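Local coordinates for possible substrate binding protein of ABC transporter system (PDB 3N0X) that probably acts as a substrate-binding protein, capturing a small ligand such as a branched-chain amino acid for import by an ABC transporter, at residues I119-N125 against H333-M339; T254-Y258 against P280-A286; F289-A294 against F319-K323; F328-D332 against I368-N372. All blocks are in the same frame, centred on the assembly; numbering follows the deposited sequence. Where two conformers were deposited one is given.

How the interactions relate
Interactions 1 and 2 illustrate how a two-lobed binding protein is joined, probably near its interlobe connections. Along the chain, interactions 2 and 3 follow one another, both lying in the long excursion between the segments of interaction 1; interaction 4 comes after them and alternates with interaction 1. Interactions 2 and 3 share helix 283-302, with centres about 12 Å apart, while interactions 1 and 3 reach the same antiparallel sheet. Lys323 ties three contacts: its NZ meets Gln337 OE1 at 2.8 Å and Tyr255 O at 2.9 Å. Interactions 1 and 4 have centres about 9 Å apart, whereas 2 and 4 do not touch. Helix 283-302, hairpin 318-328 and the C-terminal tail all pack around this region.

Interaction 1 of 4, residues I119-N125 against H333-M339; sequences IFRTGRN and HQALQSM
Two largely extended segments run side by side in the same direction until Thr122 turns (-89°/-33°), with Phe120 CA 4.8 Å from His333 CA, Arg121 CA 5.0 Å from Gln334 CA and Thr122 CA 5.1 Å from Ala335 CA. The backbones form a single parallel bridge at Arg121 and Gln334: Arg121 N donates to His333 O (3.1 Å) and Ala335 N to Arg121 O (2.8 Å). His333 enters with positive phi (59°/21°), and its m rotamer lets ND1 donate to Ile119 O at 2.7 Å. The same imidazole lies on the Phe120 ring (chi1 m) in an offset stack, centroids 3.8 Å apart and planes at 5°. Segment 119-125 leads from an edge strand of the mixed sheet into helix 126-137, so the pairing is consistent with the multi-strand hinge of type I periplasmic binding proteins. Side-chain amides extend the pairing. At the bridge, Gln334 (t, p) accepts from Arg121 NE at OE1 (2.8 Å) and donates from NE2 to Gly123 O (2.9 Å); Gln337 NE2 reaches Thr122 O at 3.1 Å, while its OE1 is held by Lys323. Asn125 ND2 adds a weak bond to Gln334 OE1 (3.2 Å), its OD1 capping helix 126-137 through Gln128 N. Ala335 CB sits 3.9 Å from Thr122 CA, and selenomethionine Met339 CE 4.2 Å from CG of Arg124, whose guanidinium pairs with Asp129.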
loop_
_atom_site.group_PDB
_atom_site.type_symbol
_atom_site.label_atom_id
_atom_site.label_comp_id
_atom_site.label_asym_id
_atom_site.label_seq_id
_atom_site.Cartn_x
_atom_site.Cartn_y
_atom_site.Cartn_z
ATOM N N ILE A 119 -2.528 -17.135 4.755
ATOM C CA ILE A 119 -2.220 -15.825 4.176
ATOM C C ILE A 119 -2.394 -14.706 5.208
ATOM O O ILE A 119 -3.458 -14.553 5.817
ATOM C CB ILE A 119 -3.125 -15.534 2.933
ATOM C CG1 ILE A 119 -3.101 -16.678 1.926
ATOM C CG2 ILE A 119 -2.739 -14.166 2.269
ATOM C CD1 ILE A 119 -1.728 -17.150 1.514
ATOM N N PHE A 120 -1.314 -13.939 5.400
ATOM C CA PHE A 120 -1.343 -12.693 6.142
ATOM C C PHE A 120 -0.860 -11.604 5.179
ATOM O O PHE A 120 -0.280 -11.876 4.135
ATOM C CB PHE A 120 -0.472 -12.734 7.388
ATOM C CG PHE A 120 -0.999 -13.624 8.490
ATOM C CD1 PHE A 120 -0.889 -15.025 8.399
ATOM C CD2 PHE A 120 -1.666 -13.089 9.564
ATOM C CE1 PHE A 120 -1.386 -15.825 9.414
ATOM C CE2 PHE A 120 -2.144 -13.889 10.573
ATOM C CZ PHE A 120 -2.018 -15.249 10.498
ATOM N N ARG A 121 -1.137 -10.353 5.505
ATOM C CA ARG A 121 -0.698 -9.259 4.632
ATOM C C ARG A 121 -0.264 -8.061 5.439
ATOM O O ARG A 121 -1.065 -7.493 6.169
ATOM C CB ARG A 121 -1.791 -8.835 3.648
ATOM C CG ARG A 121 -1.338 -7.607 2.833
ATOM C CD ARG A 121 -1.924 -7.474 1.496
ATOM N NE ARG A 121 -3.385 -7.509 1.473
ATOM C CZ ARG A 121 -4.074 -7.540 0.324
ATOM N NH1 ARG A 121 -3.437 -7.496 -0.805
ATOM N NH2 ARG A 121 -5.402 -7.647 0.318
ATOM N N THR A 122 0.993 -7.637 5.232
ATOM C CA THR A 122 1.490 -6.375 5.776
ATOM C C THR A 122 1.252 -5.174 4.825
ATOM O O THR A 122 1.065 -4.060 5.313
ATOM C CB THR A 122 2.969 -6.465 6.144
ATOM O OG1 THR A 122 3.727 -6.915 5.009
ATOM C CG2 THR A 122 3.183 -7.397 7.299
ATOM N N GLY A 123 1.300 -5.416 3.520
ATOM C CA GLY A 123 1.038 -4.364 2.550
ATOM C C GLY A 123 -0.353 -3.808 2.770
ATOM O O GLY A 123 -1.247 -4.500 3.274
ATOM N N ARG A 124 -0.558 -2.532 2.469
ATOM C CA ARG A 124 -1.936 -2.038 2.488
ATOM C C ARG A 124 -2.668 -2.617 1.284
ATOM O O ARG A 124 -2.078 -2.937 0.267
ATOM C CB ARG A 124 -2.038 -0.510 2.556
ATOM C CG ARG A 124 -2.097 0.243 1.244
ATOM C CD ARG A 124 -0.825 0.101 0.420
ATOM N NE ARG A 124 -0.873 0.901 -0.793
ATOM C CZ ARG A 124 -0.013 0.855 -1.805
ATOM N NH1 ARG A 124 1.096 0.101 -1.770
ATOM N NH2 ARG A 124 -0.255 1.598 -2.889
ATOM N N ASN A 125 -3.972 -2.746 1.408
ATOM C CA ASN A 125 -4.790 -3.157 0.279
ATOM C C ASN A 125 -5.425 -1.956 -0.415
ATOM O O ASN A 125 -5.399 -0.833 0.095
ATOM C CB ASN A 125 -5.815 -4.261 0.644
ATOM C CG ASN A 125 -6.875 -3.830 1.614
ATOM O OD1 ASN A 125 -7.390 -2.714 1.552
ATOM N ND2 ASN A 125 -7.237 -4.728 2.537
ATOM N N HIS A 333 -6.759 -11.484 8.449
ATOM C CA HIS A 333 -5.295 -11.416 8.520
ATOM C C HIS A 333 -4.675 -10.219 7.797
ATOM O O HIS A 333 -3.496 -10.244 7.480
ATOM C CB HIS A 333 -4.666 -12.689 7.949
ATOM C CG HIS A 333 -5.041 -13.948 8.665
ATOM N ND1 HIS A 333 -4.611 -15.184 8.224
ATOM C CD2 HIS A 333 -5.764 -14.165 9.789
ATOM C CE1 HIS A 333 -5.046 -16.114 9.062
ATOM N NE2 HIS A 333 -5.767 -15.530 10.008
ATOM N N GLN A 334 -5.461 -9.175 7.561
ATOM C CA GLN A 334 -4.966 -7.932 6.943
ATOM C C GLN A 334 -4.385 -7.037 8.029
ATOM O O GLN A 334 -4.995 -6.852 9.087
ATOM C CB GLN A 334 -6.113 -7.187 6.279
ATOM C CG GLN A 334 -5.753 -5.802 5.760
ATOM C CD GLN A 334 -4.703 -5.827 4.636
ATOM O OE1 GLN A 334 -4.859 -6.559 3.669
ATOM N NE2 GLN A 334 -3.610 -5.043 4.782
ATOM N N ALA A 335 -3.189 -6.512 7.786
ATOM C CA ALA A 335 -2.619 -5.519 8.689
ATOM C C ALA A 335 -3.417 -4.221 8.596
ATOM O O ALA A 335 -3.348 -3.516 7.598
ATOM C CB ALA A 335 -1.135 -5.251 8.377
ATOM N N LEU A 336 -4.076 -3.878 9.693
ATOM C CA LEU A 336 -4.607 -2.543 9.867
ATOM C C LEU A 336 -3.425 -1.624 10.205
ATOM O O LEU A 336 -2.481 -2.031 10.857
ATOM C CB LEU A 336 -5.640 -2.528 10.954
ATOM C CG LEU A 336 -6.830 -3.469 10.676
ATOM C CD1 LEU A 336 -7.853 -3.250 11.803
ATOM C CD2 LEU A 336 -7.444 -3.274 9.267
ATOM N N GLN A 337 -3.488 -0.392 9.727
ATOM C CA GLN A 337 -2.352 0.509 9.795
ATOM C C GLN A 337 -2.830 1.933 9.583
ATOM O O GLN A 337 -3.881 2.180 8.996
ATOM C CB GLN A 337 -1.316 0.106 8.733
ATOM C CG GLN A 337 -1.860 0.077 7.272
ATOM C CD GLN A 337 -0.908 -0.587 6.341
ATOM O OE1 GLN A 337 0.003 0.070 5.820
ATOM N NE2 GLN A 337 -1.067 -1.915 6.158
ATOM N N SER A 338 -2.044 2.868 10.098
ATOM C CA SER A 338 -2.272 4.270 9.812
ATOM C C SER A 338 -2.150 4.543 8.348
ATOM O O SER A 338 -1.476 3.818 7.656
ATOM C CB SER A 338 -1.223 5.138 10.550
ATOM O OG SER A 338 -1.365 5.092 11.945
HETATM N N MSE A 339 -2.769 5.634 7.915
HETATM C CA MSE A 339 -2.556 6.190 6.581
HETATM C C MSE A 339 -2.437 7.721 6.774
HETATM O O MSE A 339 -2.762 8.238 7.847
HETATM C CB MSE A 339 -3.729 5.824 5.656
HETATM C CG MSE A 339 -3.970 4.294 5.548
HETATM SE SE MSE A 339 -2.704 3.317 4.516
HETATM C CE MSE A 339 -3.318 3.959 2.826
#

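Interaction 2 of 4, residues T254-Y258 against P280-A286; sequences TYYYY and PPDFFTA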
loop_
_atom_site.group_PDB
_atom_site.type_symbol
_atom_site.label_atom_id
_atom_site.label_comp_id
_atom_site.label_asym_id
_atom_site.label_seq_id
_atom_site.Cartn_x
_atom_site.Cartn_y
_atom_site.Cartn_z
ATOM N N THR A 254 -2.066 8.984 1.562
ATOM C CA THR A 254 -0.989 8.115 1.127
ATOM C C THR A 254 -0.647 7.020 2.137
ATOM O O THR A 254 -0.818 7.163 3.353
ATOM C CB THR A 254 0.292 8.942 0.773
ATOM O OG1 THR A 254 1.189 8.106 0.007
ATOM C CG2 THR A 254 0.961 9.554 2.025
ATOM N N TYR A 255 -0.114 5.929 1.602
ATOM C CA TYR A 255 0.389 4.823 2.417
ATOM C C TYR A 255 1.644 5.231 3.209
ATOM O O TYR A 255 1.869 4.767 4.322
ATOM C CB TYR A 255 0.722 3.649 1.456
ATOM C CG TYR A 255 1.625 2.546 2.005
ATOM C CD1 TYR A 255 1.176 1.606 2.939
ATOM C CD2 TYR A 255 2.901 2.426 1.550
ATOM C CE1 TYR A 255 2.011 0.592 3.405
ATOM C CE2 TYR A 255 3.752 1.465 2.057
ATOM C CZ TYR A 255 3.295 0.520 2.951
ATOM O OH TYR A 255 4.142 -0.474 3.399
ATOM N N TYR A 256 2.485 6.054 2.605
ATOM C CA TYR A 256 3.775 6.411 3.169
ATOM C C TYR A 256 4.377 7.619 2.459
ATOM O O TYR A 256 4.173 7.822 1.269
ATOM C CB TYR A 256 4.759 5.239 3.056
ATOM C CG TYR A 256 6.115 5.442 3.749
ATOM C CD1 TYR A 256 6.264 5.317 5.138
ATOM C CD2 TYR A 256 7.257 5.713 2.999
ATOM C CE1 TYR A 256 7.516 5.475 5.732
ATOM C CE2 TYR A 256 8.490 5.869 3.577
ATOM C CZ TYR A 256 8.604 5.780 4.965
ATOM O OH TYR A 256 9.859 5.941 5.513
ATOM N N TYR A 257 5.113 8.422 3.219
ATOM C CA TYR A 257 6.051 9.433 2.689
ATOM C C TYR A 257 7.112 9.520 3.771
ATOM O O TYR A 257 6.770 9.652 4.934
ATOM C CB TYR A 257 5.378 10.780 2.390
ATOM C CG TYR A 257 6.340 11.804 1.866
ATOM C CD1 TYR A 257 6.751 11.763 0.549
ATOM C CD2 TYR A 257 6.861 12.783 2.681
ATOM C CE1 TYR A 257 7.654 12.693 0.055
ATOM C CE2 TYR A 257 7.740 13.723 2.214
ATOM C CZ TYR A 257 8.149 13.668 0.909
ATOM O OH TYR A 257 9.070 14.591 0.470
ATOM N N TYR A 258 8.379 9.426 3.389
ATOM C CA TYR A 258 9.458 9.258 4.362
ATOM C C TYR A 258 9.457 10.267 5.506
ATOM O O TYR A 258 9.786 9.912 6.632
ATOM C CB TYR A 258 10.832 9.231 3.678
ATOM C CG TYR A 258 11.241 10.498 2.952
ATOM C CD1 TYR A 258 10.809 10.754 1.656
ATOM C CD2 TYR A 258 12.090 11.413 3.553
ATOM C CE1 TYR A 258 11.203 11.923 0.978
ATOM C CE2 TYR A 258 12.492 12.577 2.886
ATOM C CZ TYR A 258 12.041 12.827 1.602
ATOM O OH TYR A 258 12.427 14.008 0.957
ATOM N N PRO A 280 16.121 8.752 0.119
ATOM C CA PRO A 280 15.186 8.333 1.153
ATOM C C PRO A 280 14.500 6.996 0.854
ATOM O O PRO A 280 14.466 6.530 -0.332
ATOM C CB PRO A 280 14.157 9.462 1.188
ATOM C CG PRO A 280 14.365 10.254 -0.042
ATOM C CD PRO A 280 15.539 9.758 -0.780
ATOM N N PRO A 281 13.975 6.351 1.918
ATOM C CA PRO A 281 13.168 5.169 1.732
ATOM C C PRO A 281 11.863 5.517 1.036
ATOM O O PRO A 281 11.349 6.625 1.200
ATOM C CB PRO A 281 12.902 4.689 3.158
ATOM C CG PRO A 281 13.014 5.892 4.010
ATOM C CD PRO A 281 14.003 6.806 3.328
ATOM N N ASP A 282 11.327 4.548 0.312
ATOM C CA ASP A 282 10.035 4.685 -0.409
ATOM C C ASP A 282 9.033 3.613 0.088
ATOM O O ASP A 282 9.300 2.866 1.057
ATOM C CB ASP A 282 10.326 4.605 -1.920
ATOM C CG ASP A 282 9.323 5.422 -2.811
ATOM O OD1 ASP A 282 8.181 5.706 -2.371
ATOM O OD2 ASP A 282 9.723 5.714 -3.986
ATOM N N PHE A 283 7.859 3.546 -0.559
ATOM C CA PHE A 283 6.800 2.595 -0.180
ATOM C C PHE A 283 7.360 1.206 0.096
ATOM O O PHE A 283 7.036 0.564 1.098
ATOM C CB PHE A 283 5.763 2.404 -1.318
ATOM C CG PHE A 283 4.663 3.458 -1.418
ATOM C CD1 PHE A 283 4.792 4.760 -0.953
ATOM C CD2 PHE A 283 3.484 3.117 -2.056
ATOM C CE1 PHE A 283 3.736 5.691 -1.132
ATOM C CE2 PHE A 283 2.433 4.011 -2.160
ATOM C CZ PHE A 283 2.577 5.302 -1.722
ATOM N N PHE A 284 8.114 0.712 -0.868
ATOM C CA PHE A 284 8.504 -0.688 -0.862
ATOM C C PHE A 284 9.490 -0.981 0.254
ATOM O O PHE A 284 9.475 -2.064 0.879
ATOM C CB PHE A 284 9.005 -1.085 -2.258
ATOM C CG PHE A 284 7.955 -0.927 -3.296
ATOM C CD1 PHE A 284 6.984 -1.884 -3.448
ATOM C CD2 PHE A 284 7.958 0.161 -4.150
ATOM C CE1 PHE A 284 5.977 -1.742 -4.409
ATOM C CE2 PHE A 284 6.931 0.335 -5.058
ATOM C CZ PHE A 284 5.949 -0.601 -5.191
ATOM N N THR A 285 10.327 -0.004 0.529
ATOM C CA THR A 285 11.295 -0.099 1.602
ATOM C C THR A 285 10.551 -0.194 2.930
ATOM O O THR A 285 10.823 -1.057 3.787
ATOM C CB THR A 285 12.152 1.156 1.681
ATOM O OG1 THR A 285 12.471 1.642 0.364
ATOM C CG2 THR A 285 13.430 0.850 2.454
ATOM N N ALA A 286 9.601 0.704 3.136
ATOM C CA ALA A 286 8.829 0.724 4.356
ATOM C C ALA A 286 8.041 -0.578 4.546
ATOM O O ALA A 286 7.963 -1.124 5.636
ATOM C CB ALA A 286 7.858 1.955 4.388
HETATM O O HOH W 1 9.022 8.297 0.850
#
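Four aromatic side chains dominate the contact between this loop and the start of a helix. Phe283, with chi1 at -82° and chi2 at 25°, lays its ring against Tyr255 and turns an edge toward the backbone of Tyr256. The Tyr255 ring, in a t rotamer, presents its edge to the Phe283 face (centroids 5.1 Å apart, planes at 67°), and Tyr255 CB sits over that same ring, 4.2 Å from its centroid. At the ring's edge, Phe283 CE1 comes within 3.2 Å of Tyr256 O. The segments join the loop that follows strand 251-254, probably one of the interlobe connections of this periplasmic binding fold, to the N-terminus of helix 283-302. Tyr256, also t, receives Ala286 CB over its face, 3.7 Å from the centroid, while its hydroxyl is bonded to Asn266. Tyr258, in the conformer given, instead adopts p, turning its ring so that Pro280 CB lies 3.5 Å from the centroid. Water 1 bridges the backbones, accepting from Tyr258 N and donating to Pro281 O, both at 2.9 Å.

Interaction 3 of 4, residues F289-A294 against F319-K323; sequences FSAAMA and FDTPK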
loop_
_atom_site.group_PDB
_atom_site.type_symbol
_atom_site.label_atom_id
_atom_site.label_comp_id
_atom_site.label_asym_id
_atom_site.label_seq_id
_atom_site.Cartn_x
_atom_site.Cartn_y
_atom_site.Cartn_z
ATOM N N PHE A 289 10.328 -3.568 5.444
ATOM C CA PHE A 289 10.698 -3.406 6.860
ATOM C C PHE A 289 9.560 -3.888 7.737
ATOM O O PHE A 289 9.757 -4.592 8.734
ATOM C CB PHE A 289 11.037 -1.923 7.120
ATOM C CG PHE A 289 11.851 -1.631 8.353
ATOM C CD1 PHE A 289 11.386 -1.926 9.610
ATOM C CD2 PHE A 289 13.064 -0.966 8.237
ATOM C CE1 PHE A 289 12.142 -1.578 10.775
ATOM C CE2 PHE A 289 13.814 -0.603 9.336
ATOM C CZ PHE A 289 13.333 -0.905 10.607
ATOM N N SER A 290 8.333 -3.502 7.389
ATOM C CA SER A 290 7.162 -3.926 8.130
ATOM C C SER A 290 7.016 -5.443 8.138
ATOM O O SER A 290 6.685 -6.040 9.190
ATOM C CB SER A 290 5.903 -3.270 7.574
ATOM O OG SER A 290 6.043 -1.850 7.645
ATOM N N ALA A 291 7.232 -6.083 6.989
ATOM C CA ALA A 291 7.207 -7.537 6.936
ATOM C C ALA A 291 8.280 -8.178 7.826
ATOM O O ALA A 291 7.985 -9.198 8.499
ATOM C CB ALA A 291 7.332 -8.034 5.498
ATOM N N ALA A 292 9.465 -7.596 7.865
ATOM C CA ALA A 292 10.528 -8.091 8.719
ATOM C C ALA A 292 10.060 -8.082 10.150
ATOM O O ALA A 292 10.288 -9.028 10.929
ATOM C CB ALA A 292 11.836 -7.224 8.539
HETATM N N MSE A 293 9.497 -6.943 10.560
HETATM C CA MSE A 293 9.060 -6.788 11.923
HETATM C C MSE A 293 7.930 -7.748 12.289
HETATM O O MSE A 293 7.885 -8.287 13.404
HETATM C CB MSE A 293 8.622 -5.349 12.198
HETATM C CG MSE A 293 9.724 -4.361 12.158
HETATM SE SE MSE A 293 11.094 -4.510 13.482
HETATM C CE MSE A 293 10.046 -4.150 15.047
ATOM N N ALA A 294 7.013 -7.976 11.354
ATOM C CA ALA A 294 5.953 -8.953 11.568
ATOM C C ALA A 294 6.540 -10.361 11.830
ATOM O O ALA A 294 6.136 -11.052 12.760
ATOM C CB ALA A 294 5.028 -8.996 10.370
ATOM N N PHE A 319 2.310 -5.180 15.957
ATOM C CA PHE A 319 3.720 -5.100 15.767
ATOM C C PHE A 319 4.124 -3.684 15.357
ATOM O O PHE A 319 3.304 -2.950 14.797
ATOM C CB PHE A 319 4.207 -6.147 14.736
ATOM C CG PHE A 319 3.512 -6.098 13.395
ATOM C CD1 PHE A 319 2.222 -6.594 13.243
ATOM C CD2 PHE A 319 4.170 -5.606 12.268
ATOM C CE1 PHE A 319 1.589 -6.582 12.042
ATOM C CE2 PHE A 319 3.546 -5.554 11.052
ATOM C CZ PHE A 319 2.228 -6.025 10.911
ATOM N N ASP A 320 5.371 -3.340 15.628
ATOM C CA ASP A 320 5.887 -1.996 15.393
ATOM C C ASP A 320 6.547 -1.946 14.020
ATOM O O ASP A 320 7.193 -2.909 13.562
ATOM C CB ASP A 320 6.909 -1.619 16.470
ATOM C CG ASP A 320 6.316 -1.548 17.842
ATOM O OD1 ASP A 320 5.179 -1.026 17.976
ATOM O OD2 ASP A 320 7.029 -1.990 18.774
ATOM N N THR A 321 6.344 -0.818 13.332
ATOM C CA THR A 321 6.826 -0.655 11.966
ATOM C C THR A 321 7.283 0.803 11.749
ATOM O O THR A 321 7.086 1.656 12.628
ATOM C CB THR A 321 5.707 -0.953 10.933
ATOM O OG1 THR A 321 4.799 0.135 10.919
ATOM C CG2 THR A 321 4.950 -2.261 11.229
ATOM N N PRO A 322 7.841 1.117 10.560
ATOM C CA PRO A 322 8.114 2.532 10.308
ATOM C C PRO A 322 6.885 3.424 10.281
ATOM O O PRO A 322 7.014 4.648 10.312
ATOM C CB PRO A 322 8.765 2.535 8.896
ATOM C CG PRO A 322 9.367 1.144 8.777
ATOM C CD PRO A 322 8.403 0.261 9.496
ATOM N N LYS A 323 5.702 2.821 10.161
ATOM C CA LYS A 323 4.450 3.540 10.212
ATOM C C LYS A 323 3.785 3.485 11.592
ATOM O O LYS A 323 2.572 3.748 11.739
ATOM C CB LYS A 323 3.482 2.984 9.162
ATOM C CG LYS A 323 3.898 3.154 7.711
ATOM C CD LYS A 323 2.875 2.603 6.713
ATOM C CE LYS A 323 1.498 3.046 7.045
ATOM N NZ LYS A 323 0.500 2.837 5.965
#
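Helix-on-sheet packing within an alpha/beta lobe is exemplified here: helix 283-302 lies against the first strand of the hairpin formed by 318-321 and 324-328. The axes of the short segments, helix 289-294 and strand 319-321, approach to 7.7 Å and run nearly antiparallel, at 155°; about one and a half turns of helix meet both the strand and the hairpin turn. At the strand end, Phe319 (chi1 p) lays its ring against Ala294, whose CB stands 4.0 Å from the ring centroid and over its face. At the turn end, Pro322 CG approaches the face of Phe289, 4.1 Å from that centroid. Between them Ser290 OG, hydrogen-bonded to Ala286 O, packs 3.4 Å from Thr321 CB. The turn is itself braced by an ST turn, Thr321 OG1 accepting from Lys323 N at 2.9 Å and also bonding Gly324 O. Tightest of all, selenomethionine Met293 brings its CB to 3.1 Å from Asp320 O, a buried carbonyl oxygen without a polar partner.

Interaction 4 of 4, residues F328-D332 against I368-N372; sequences FRKED and IPIKN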
loop_
_atom_site.group_PDB
_atom_site.type_symbol
_atom_site.label_atom_id
_atom_site.label_comp_id
_atom_site.label_asym_id
_atom_site.label_seq_id
_atom_site.Cartn_x
_atom_site.Cartn_y
_atom_site.Cartn_z
ATOM N N PHE A 328 -2.441 -7.334 12.814
ATOM C CA PHE A 328 -3.073 -8.313 11.915
ATOM C C PHE A 328 -4.472 -8.601 12.434
ATOM O O PHE A 328 -4.655 -9.180 13.493
ATOM C CB PHE A 328 -2.338 -9.632 11.846
ATOM C CG PHE A 328 -1.031 -9.596 11.091
ATOM C CD1 PHE A 328 -0.934 -9.152 9.767
ATOM C CD2 PHE A 328 0.115 -10.076 11.695
ATOM C CE1 PHE A 328 0.243 -9.172 9.102
ATOM C CE2 PHE A 328 1.328 -10.122 10.999
ATOM C CZ PHE A 328 1.407 -9.671 9.714
ATOM N N ARG A 329 -5.472 -8.217 11.667
ATOM C CA ARG A 329 -6.852 -8.452 12.072
ATOM C C ARG A 329 -7.098 -9.943 12.098
ATOM O O ARG A 329 -6.711 -10.639 11.168
ATOM C CB ARG A 329 -7.768 -7.747 11.075
ATOM C CG ARG A 329 -9.263 -7.923 11.371
ATOM C CD ARG A 329 -10.036 -6.798 10.778
ATOM N NE ARG A 329 -9.967 -6.744 9.310
ATOM C CZ ARG A 329 -10.592 -5.821 8.605
ATOM N NH1 ARG A 329 -11.279 -4.865 9.240
ATOM N NH2 ARG A 329 -10.558 -5.860 7.296
ATOM N N LYS A 330 -7.730 -10.453 13.161
ATOM C CA LYS A 330 -7.997 -11.883 13.284
ATOM C C LYS A 330 -8.815 -12.463 12.113
ATOM O O LYS A 330 -8.522 -13.577 11.619
ATOM C CB LYS A 330 -8.712 -12.149 14.619
ATOM C CG LYS A 330 -9.192 -13.592 14.849
ATOM N N GLU A 331 -9.823 -11.751 11.658
ATOM C CA GLU A 331 -10.791 -12.319 10.714
ATOM C C GLU A 331 -10.190 -12.606 9.352
ATOM O O GLU A 331 -10.396 -13.678 8.794
ATOM C CB GLU A 331 -11.984 -11.381 10.504
ATOM C CG GLU A 331 -12.829 -11.132 11.747
ATOM C CD GLU A 331 -12.432 -9.885 12.540
ATOM O OE1 GLU A 331 -11.245 -9.702 12.909
ATOM O OE2 GLU A 331 -13.347 -9.086 12.839
ATOM N N ASP A 332 -9.451 -11.634 8.826
ATOM C CA ASP A 332 -8.927 -11.700 7.433
ATOM C C ASP A 332 -7.421 -11.552 7.296
ATOM O O ASP A 332 -6.883 -11.556 6.173
ATOM C CB ASP A 332 -9.644 -10.679 6.511
ATOM C CG ASP A 332 -9.398 -9.240 6.891
ATOM O OD1 ASP A 332 -8.760 -8.998 7.941
ATOM O OD2 ASP A 332 -9.857 -8.346 6.114
ATOM N N ILE A 368 -12.292 -0.753 7.588
ATOM C CA ILE A 368 -11.848 -1.522 6.406
ATOM C C ILE A 368 -12.765 -2.765 6.340
ATOM O O ILE A 368 -12.794 -3.589 7.284
ATOM C CB ILE A 368 -10.370 -1.942 6.502
ATOM C CG1 ILE A 368 -9.501 -0.733 6.854
ATOM C CG2 ILE A 368 -9.939 -2.645 5.226
ATOM C CD1 ILE A 368 -9.585 0.434 5.914
ATOM N N PRO A 369 -13.525 -2.911 5.235
ATOM C CA PRO A 369 -14.463 -4.042 5.154
ATOM C C PRO A 369 -13.780 -5.413 5.264
ATOM O O PRO A 369 -12.617 -5.571 4.857
ATOM C CB PRO A 369 -15.097 -3.884 3.758
ATOM C CG PRO A 369 -14.100 -3.141 2.954
ATOM C CD PRO A 369 -13.284 -2.289 3.919
ATOM N N ILE A 370 -14.511 -6.384 5.816
ATOM C CA ILE A 370 -14.086 -7.781 5.915
ATOM C C ILE A 370 -14.825 -8.507 4.780
ATOM O O ILE A 370 -16.061 -8.503 4.719
ATOM C CB ILE A 370 -14.417 -8.341 7.301
ATOM C CG1 ILE A 370 -13.570 -7.606 8.362
ATOM C CG2 ILE A 370 -14.164 -9.888 7.362
ATOM C CD1 ILE A 370 -13.985 -7.780 9.817
ATOM N N LYS A 371 -14.075 -9.089 3.860
ATOM C CA LYS A 371 -14.618 -9.640 2.615
ATOM C C LYS A 371 -14.226 -11.085 2.376
ATOM O O LYS A 371 -14.412 -11.587 1.265
ATOM C CB LYS A 371 -14.090 -8.814 1.440
ATOM C CG LYS A 371 -14.421 -7.315 1.535
ATOM N N ASN A 372 -13.700 -11.768 3.396
ATOM C CA ASN A 372 -13.287 -13.156 3.212
ATOM C C ASN A 372 -14.312 -14.211 3.631
ATOM O O ASN A 372 -14.008 -15.392 3.551
ATOM C CB ASN A 372 -11.945 -13.409 3.896
ATOM C CG ASN A 372 -12.027 -13.340 5.403
ATOM O OD1 ASN A 372 -12.780 -12.557 5.979
ATOM N ND2 ASN A 372 -11.185 -14.102 6.052
HETATM O O HOH W 2 -11.237 -8.960 3.891
#
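Arg329 spreads its guanidinium over the aliphatic part of Ile370, with CZ 3.5 Å from Ile370 CG1, and one flat face of the group is thereby covered by hydrocarbon. Near the plane of the charged group lies Ile368 O, to which NH1 donates at 2.8 Å; NH2 makes weak bonds at 3.2 Å to Ile368 O and to Pro369 O. From its own segment, Asp332 holds the arginine in a two-pronged salt bridge, NE to OD1 at 2.9 Å and NH2 to OD2 at 2.8 Å. The carboxylate also serves the other segment indirectly: water 2 donates to Asp332 OD2 (2.7 Å) and accepts from Lys371 N (2.8 Å). Farther along, Asn372 ND2 donates to Glu331 O at 2.9 Å, and, in the conformer given, Ile370 CD1 rests 3.4 Å from Glu331 OE2. The touching residues lie in loops, so side-chain donors to backbone carbonyls, plus one water, carry the polar part of the contact in place of strand pairing. The result is a C-terminal tail clipped to the loop of a beta hairpin, the one joining antiparallel strands 324-328 and 335-345.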